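Local coordinates for hypothetical Protein TTHB210 (Thermus thermophilus, PDB 3VG8), which is of unknown function, belongs to the TTHB210-like family, assembles as a novel homodecamer and is controlled by the sigma-E/anti-sigma-E regulatory system, at residues F[42-47]-F[98-103]; F[48-53]-F[92-97]. The protein carries 1 engineered substitution. One frame throughout, in Å; residues are numbered along the deposited sequence.

Contact 1: residues F[42-47]-F[98-103]; sequences LVKVVF and ELVLVS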
loop_
_atom_site.group_PDB
_atom_site.type_symbol
_atom_site.label_atom_id
_atom_site.label_comp_id
_atom_site.label_asym_id
_atom_site.label_seq_id
_atom_site.Cartn_x
_atom_site.Cartn_y
_atom_site.Cartn_z
ATOM N N LEU F 42 -1.985 -27.082 -20.334
ATOM C CA LEU F 42 -3.083 -27.628 -19.543
ATOM C C LEU F 42 -3.175 -26.849 -18.222
ATOM O O LEU F 42 -2.231 -26.817 -17.434
ATOM C CB LEU F 42 -2.844 -29.101 -19.249
ATOM C CG LEU F 42 -3.878 -29.771 -18.333
ATOM C CD1 LEU F 42 -5.256 -29.743 -18.979
ATOM C CD2 LEU F 42 -3.434 -31.225 -18.061
ATOM N N VAL F 43 -4.327 -26.233 -17.995
ATOM C CA VAL F 43 -4.581 -25.423 -16.805
ATOM C C VAL F 43 -5.256 -26.200 -15.672
ATOM O O VAL F 43 -4.917 -26.028 -14.488
ATOM C CB VAL F 43 -5.474 -24.200 -17.182
ATOM C CG1 VAL F 43 -5.776 -23.343 -15.963
ATOM C CG2 VAL F 43 -4.745 -23.348 -18.218
ATOM N N LYS F 44 -6.206 -27.057 -16.026
ATOM C CA LYS F 44 -6.928 -27.813 -15.006
ATOM C C LYS F 44 -7.663 -29.029 -15.521
ATOM O O LYS F 44 -7.930 -29.144 -16.704
ATOM C CB LYS F 44 -7.911 -26.907 -14.254
ATOM C CG LYS F 44 -9.016 -26.253 -15.103
ATOM C CD LYS F 44 -9.908 -25.371 -14.205
ATOM C CE LYS F 44 -10.842 -24.444 -14.967
ATOM N NZ LYS F 44 -11.566 -23.486 -14.053
ATOM N N VAL F 45 -7.975 -29.922 -14.584
ATOM C CA VAL F 45 -8.661 -31.186 -14.806
ATOM C C VAL F 45 -10.002 -31.082 -14.065
ATOM O O VAL F 45 -10.037 -30.926 -12.838
ATOM C CB VAL F 45 -7.806 -32.311 -14.215
ATOM C CG1 VAL F 45 -8.487 -33.645 -14.381
ATOM C CG2 VAL F 45 -6.452 -32.305 -14.903
ATOM N N VAL F 46 -11.105 -31.174 -14.804
ATOM C CA VAL F 46 -12.427 -30.990 -14.210
ATOM C C VAL F 46 -13.369 -32.209 -14.205
ATOM O O VAL F 46 -13.721 -32.716 -15.261
ATOM C CB VAL F 46 -13.152 -29.822 -14.930
ATOM C CG1 VAL F 46 -14.492 -29.533 -14.280
ATOM C CG2 VAL F 46 -12.283 -28.580 -14.916
ATOM N N PHE F 47 -13.756 -32.672 -13.018
ATOM C CA PHE F 47 -14.705 -33.785 -12.890
ATOM C C PHE F 47 -16.103 -33.188 -12.709
ATOM O O PHE F 47 -16.281 -32.231 -11.960
ATOM C CB PHE F 47 -14.381 -34.657 -11.670
ATOM C CG PHE F 47 -13.079 -35.366 -11.776
ATOM C CD1 PHE F 47 -11.907 -34.759 -11.354
ATOM C CD2 PHE F 47 -13.008 -36.624 -12.371
ATOM C CE1 PHE F 47 -10.686 -35.391 -11.525
ATOM C CE2 PHE F 47 -11.793 -37.258 -12.544
ATOM C CZ PHE F 47 -10.631 -36.640 -12.120
ATOM N N GLU F 98 -12.417 -29.459 -9.597
ATOM C CA GLU F 98 -11.277 -29.081 -10.396
ATOM C C GLU F 98 -9.910 -29.237 -9.727
ATOM O O GLU F 98 -9.697 -28.799 -8.595
ATOM C CB GLU F 98 -11.458 -27.620 -10.848
ATOM C CG GLU F 98 -12.907 -27.185 -11.078
ATOM C CD GLU F 98 -13.015 -25.838 -11.802
ATOM O OE1 GLU F 98 -12.332 -24.870 -11.397
ATOM O OE2 GLU F 98 -13.788 -25.753 -12.782
ATOM N N LEU F 99 -9.004 -29.877 -10.453
ATOM C CA LEU F 99 -7.620 -30.064 -10.025
ATOM C C LEU F 99 -6.875 -29.022 -10.871
ATOM O O LEU F 99 -6.694 -29.216 -12.069
ATOM C CB LEU F 99 -7.149 -31.481 -10.370
ATOM C CG LEU F 99 -7.451 -32.548 -9.313
ATOM C CD1 LEU F 99 -8.939 -32.585 -9.035
ATOM C CD2 LEU F 99 -6.944 -33.914 -9.782
ATOM N N VAL F 100 -6.461 -27.925 -10.243
ATOM C CA VAL F 100 -5.812 -26.818 -10.940
ATOM C C VAL F 100 -4.295 -26.891 -10.856
ATOM O O VAL F 100 -3.733 -26.998 -9.794
ATOM C CB VAL F 100 -6.341 -25.461 -10.388
ATOM C CG1 VAL F 100 -5.921 -24.318 -11.313
ATOM C CG2 VAL F 100 -7.883 -25.517 -10.265
ATOM N N LEU F 101 -3.640 -26.820 -12.004
ATOM C CA LEU F 101 -2.202 -26.975 -12.074
ATOM C C LEU F 101 -1.363 -25.703 -12.006
ATOM O O LEU F 101 -0.157 -25.756 -12.231
ATOM C CB LEU F 101 -1.868 -27.782 -13.332
ATOM C CG LEU F 101 -2.937 -28.859 -13.620
ATOM C CD1 LEU F 101 -2.544 -29.649 -14.859
ATOM C CD2 LEU F 101 -3.084 -29.805 -12.421
ATOM N N VAL F 102 -2.010 -24.574 -11.716
ATOM C CA VAL F 102 -1.342 -23.278 -11.557
ATOM C C VAL F 102 -2.063 -22.527 -10.411
ATOM O O VAL F 102 -3.159 -22.912 -9.998
ATOM C CB VAL F 102 -1.438 -22.417 -12.836
ATOM C CG1 VAL F 102 -0.619 -23.028 -13.952
ATOM C CG2 VAL F 102 -2.903 -22.299 -13.262
ATOM N N SER F 103 -1.462 -21.452 -9.918
ATOM C CA SER F 103 -2.054 -20.670 -8.828
ATOM C C SER F 103 -3.443 -20.179 -9.224
ATOM O O SER F 103 -3.739 -20.020 -10.412
ATOM C CB SER F 103 -1.180 -19.450 -8.515
ATOM O OG SER F 103 -1.327 -18.469 -9.540
#

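Contact 2: residues F[48-53]-F[92-97]; sequences MVPLKK and EPHYHI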
loop_
_atom_site.group_PDB
_atom_site.type_symbol
_atom_site.label_atom_id
_atom_site.label_comp_id
_atom_site.label_asym_id
_atom_site.label_seq_id
_atom_site.Cartn_x
_atom_site.Cartn_y
_atom_site.Cartn_z
HETATM N N MSE F 48 -17.088 -33.751 -13.393
HETATM C CA MSE F 48 -18.472 -33.277 -13.306
HETATM C C MSE F 48 -19.290 -34.269 -12.505
HETATM O O MSE F 48 -19.332 -35.447 -12.864
HETATM C CB MSE F 48 -19.105 -33.213 -14.691
HETATM C CG MSE F 48 -18.447 -32.273 -15.657
HETATM SE SE MSE F 48 -18.717 -30.501 -15.025
HETATM C CE MSE F 48 -20.670 -30.466 -15.044
ATOM N N VAL F 49 -19.938 -33.817 -11.430
ATOM C CA VAL F 49 -20.789 -34.711 -10.647
ATOM C C VAL F 49 -22.131 -34.092 -10.285
ATOM O O VAL F 49 -22.202 -32.946 -9.826
ATOM C CB VAL F 49 -20.104 -35.204 -9.327
ATOM C CG1 VAL F 49 -18.828 -35.965 -9.661
ATOM C CG2 VAL F 49 -19.813 -34.045 -8.406
ATOM N N PRO F 50 -23.224 -34.850 -10.478
ATOM C CA PRO F 50 -24.551 -34.317 -10.144
ATOM C C PRO F 50 -24.694 -34.338 -8.632
ATOM O O PRO F 50 -24.292 -35.308 -7.980
ATOM C CB PRO F 50 -25.525 -35.305 -10.811
ATOM C CG PRO F 50 -24.655 -36.128 -11.765
ATOM C CD PRO F 50 -23.329 -36.203 -11.045
ATOM N N LEU F 51 -25.235 -33.264 -8.083
ATOM C CA LEU F 51 -25.436 -33.145 -6.650
ATOM C C LEU F 51 -26.319 -34.291 -6.144
ATOM O O LEU F 51 -26.073 -34.871 -5.075
ATOM C CB LEU F 51 -26.104 -31.797 -6.333
ATOM C CG LEU F 51 -26.439 -31.505 -4.859
ATOM C CD1 LEU F 51 -25.190 -31.579 -4.007
ATOM C CD2 LEU F 51 -27.077 -30.134 -4.748
ATOM N N LYS F 52 -27.344 -34.630 -6.918
ATOM C CA LYS F 52 -28.245 -35.700 -6.511
ATOM C C LYS F 52 -27.514 -37.012 -6.242
ATOM O O LYS F 52 -27.877 -37.728 -5.312
ATOM C CB LYS F 52 -29.336 -35.937 -7.557
ATOM C CG LYS F 52 -30.388 -36.949 -7.066
ATOM C CD LYS F 52 -31.540 -37.117 -8.032
ATOM C CE LYS F 52 -31.106 -37.886 -9.265
ATOM N NZ LYS F 52 -32.201 -37.976 -10.270
ATOM N N LYS F 53 -26.509 -37.332 -7.058
ATOM C CA LYS F 53 -25.750 -38.564 -6.872
ATOM C C LYS F 53 -25.012 -38.514 -5.530
ATOM O O LYS F 53 -24.851 -39.544 -4.867
ATOM C CB LYS F 53 -24.720 -38.776 -7.992
ATOM C CG LYS F 53 -25.275 -38.854 -9.416
ATOM C CD LYS F 53 -26.332 -39.932 -9.586
ATOM C CE LYS F 53 -25.767 -41.341 -9.451
ATOM N NZ LYS F 53 -24.912 -41.714 -10.603
ATOM N N GLU F 92 -29.974 -30.393 -13.963
ATOM C CA GLU F 92 -29.993 -30.501 -12.506
ATOM C C GLU F 92 -28.667 -30.024 -11.921
ATOM O O GLU F 92 -27.643 -30.012 -12.609
ATOM C CB GLU F 92 -30.226 -31.951 -12.090
ATOM C CG GLU F 92 -29.140 -32.868 -12.587
ATOM C CD GLU F 92 -29.350 -34.307 -12.162
ATOM O OE1 GLU F 92 -29.445 -34.573 -10.945
ATOM O OE2 GLU F 92 -29.413 -35.175 -13.052
ATOM N N PRO F 93 -28.667 -29.660 -10.629
ATOM C CA PRO F 93 -27.453 -29.185 -9.959
ATOM C C PRO F 93 -26.287 -30.153 -10.078
ATOM O O PRO F 93 -26.443 -31.366 -9.925
ATOM C CB PRO F 93 -27.904 -28.999 -8.503
ATOM C CG PRO F 93 -29.376 -28.722 -8.622
ATOM C CD PRO F 93 -29.795 -29.723 -9.679
ATOM N N HIS F 94 -25.118 -29.594 -10.358
ATOM C CA HIS F 94 -23.871 -30.338 -10.489
ATOM C C HIS F 94 -22.766 -29.632 -9.696
ATOM O O HIS F 94 -22.955 -28.527 -9.181
ATOM C CB HIS F 94 -23.410 -30.378 -11.949
ATOM C CG HIS F 94 -24.048 -31.454 -12.759
ATOM N ND1 HIS F 94 -25.384 -31.443 -13.093
ATOM C CD2 HIS F 94 -23.534 -32.589 -13.288
ATOM C CE1 HIS F 94 -25.668 -32.530 -13.790
ATOM N NE2 HIS F 94 -24.564 -33.242 -13.922
ATOM N N TYR F 95 -21.623 -30.300 -9.588
ATOM C CA TYR F 95 -20.453 -29.714 -8.966
ATOM C C TYR F 95 -19.292 -30.019 -9.905
ATOM O O TYR F 95 -19.218 -31.102 -10.525
ATOM C CB TYR F 95 -20.192 -30.266 -7.559
ATOM C CG TYR F 95 -20.515 -29.252 -6.479
ATOM C CD1 TYR F 95 -19.570 -28.296 -6.067
ATOM C CD2 TYR F 95 -21.794 -29.192 -5.927
ATOM C CE1 TYR F 95 -19.910 -27.302 -5.124
ATOM C CE2 TYR F 95 -22.138 -28.228 -5.009
ATOM C CZ TYR F 95 -21.198 -27.280 -4.605
ATOM O OH TYR F 95 -21.587 -26.312 -3.701
ATOM N N HIS F 96 -18.438 -29.022 -10.080
ATOM C CA HIS F 96 -17.266 -29.173 -10.917
ATOM C C HIS F 96 -16.145 -29.355 -9.926
ATOM O O HIS F 96 -15.887 -28.468 -9.133
ATOM C CB HIS F 96 -16.993 -27.900 -11.733
ATOM C CG HIS F 96 -17.921 -27.698 -12.889
ATOM N ND1 HIS F 96 -19.294 -27.737 -12.764
ATOM C CD2 HIS F 96 -17.672 -27.405 -14.188
ATOM C CE1 HIS F 96 -19.850 -27.476 -13.934
ATOM N NE2 HIS F 96 -18.887 -27.272 -14.815
ATOM N N ILE F 97 -15.489 -30.502 -9.942
ATOM C CA ILE F 97 -14.387 -30.703 -9.026
ATOM C C ILE F 97 -13.163 -30.503 -9.908
ATOM O O ILE F 97 -12.901 -31.268 -10.845
ATOM C CB ILE F 97 -14.409 -32.114 -8.419
ATOM C CG1 ILE F 97 -15.800 -32.417 -7.849
ATOM C CG2 ILE F 97 -13.389 -32.205 -7.317
ATOM C CD1 ILE F 97 -16.202 -31.503 -6.723
HETATM O O HOH W 1 -28.520 -33.140 -9.069
#

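Contact 1: residues F[42-47]-F[98-103]
Leu99 fills the space between Val45 and Phe47: its CB lies 4.0 Å from Val45 CB, while its methyl CD1 meets the Phe47 ring at the edge, near the ring plane. Phe47 CG stands anti to the carbonyl carbon (chi1 -65°), beside the backbone N, and the ring reaches Leu99 CD1 by its CE1 corner, at 4.1 Å. In a second subunit, Leu99 and Val79 cover Leu99 and Phe47 of this chain, respectively. The backbones beneath belong to adjacent antiparallel strands of a five-stranded sheet; segments 42-47 and 98-100 run at 164°, their axes 4.5 Å apart at the closest, and Val45 and Leu99 form a hydrogen-bonded pair (Leu99 N to Val45 O 2.8 Å). Val43 and Lys44 make a classic beta bulge opposite Ala35 of strand 33-36. Near it, past the end of strand 94-100, Leu101 N still bonds to Val43 O; Leu101 CG rests 3.6 Å from that same oxygen, and its CD1 fits against Leu42 CG and CD2, the latter at 3.7 Å. Val43 CG1 meets Val102 CG2 at 4.1 Å. On the face of Lys44, Val46 and Glu98, the extended lysine chain slants across Glu98 to a salt bridge, NZ to OE1 3.1 Å, approaching 36° out of the carboxylate plane. Val46 CG2 lies alongside Glu98 CG. Outside partners complete this buried charged pair: Glu107 of helix 104-110 bridges to Lys44 NZ, and Asn80 ND2 bonds to Glu98 OE1.

Contact 2: residues F[48-53]-F[92-97]
Selenomethionine Met48 lays its selenium over the centre of the His96 ring, SE 3.3 Å from the centroid and 11° off the ring normal: a sulfur-aromatic type contact made with selenium. The bend at chi2 (-67°) puts SE over the centre; the bend at chi3 carries CE outward past the rim, 3.3 Å from His96 CE1. Two residues on, on the same face of the antiparallel sheet as Met48 and His96, Pro50 CA sits above the His94 ring, offset toward its rim, as a CH-pi contact 3.8 Å from the centroid. This ring is also held at its edge: His94 ND1 donates to Glu92 O at 2.7 Å, the acceptor lying in the ring plane. On the backbone, Val49 and Tyr95 satisfy each other as a hydrogen-bonded pair, Val49 N to Tyr95 O at 3.0 Å and Tyr95 N to Val49 O at 2.7 Å. The hydroxyl of Tyr95 is engaged across the interface, by His58 O of a second subunit. Past Pro50, the N-cap residue of helix 51-55, two amides of the first turn find partners beyond the strand pair. Leu51 N donates to Pro93 O at 2.9 Å, from 39° above the carbonyl plane; Lys52 N donates to a water that in turn donates to Pro93 O, at 2.9 Å, and to Glu92 OE1. Pro93 O thus accepts twice, and the helix start is tied to segment 92-97 both directly and through water; the Glu92 carboxylate near the start of this short helix, and near Lys52 NZ though beyond salt-bridge range, may be modestly favourable.

Contacts 1 and 2 are successive parts of one strand pairing, 42-50 with 94-100, inside the five-stranded antiparallel sheet, with centres about 17 Å apart. They join directly: Phe47 N lies 2.7 Å from Ile97 O, a probable hydrogen bond, and Val46 CG1 packs 3.8 Å from His96 CD2. Along the chain the order is 42-47, 48-53, 92-97, 98-103, so contact 2 is nested within the loop that contact 1 closes. Contact 1 lies nearer the centre of the chain; contact 2 ends at helix 51-55. Both touch the same second subunit, so this pair of inner strands also contributes to the assembly of the oligomer.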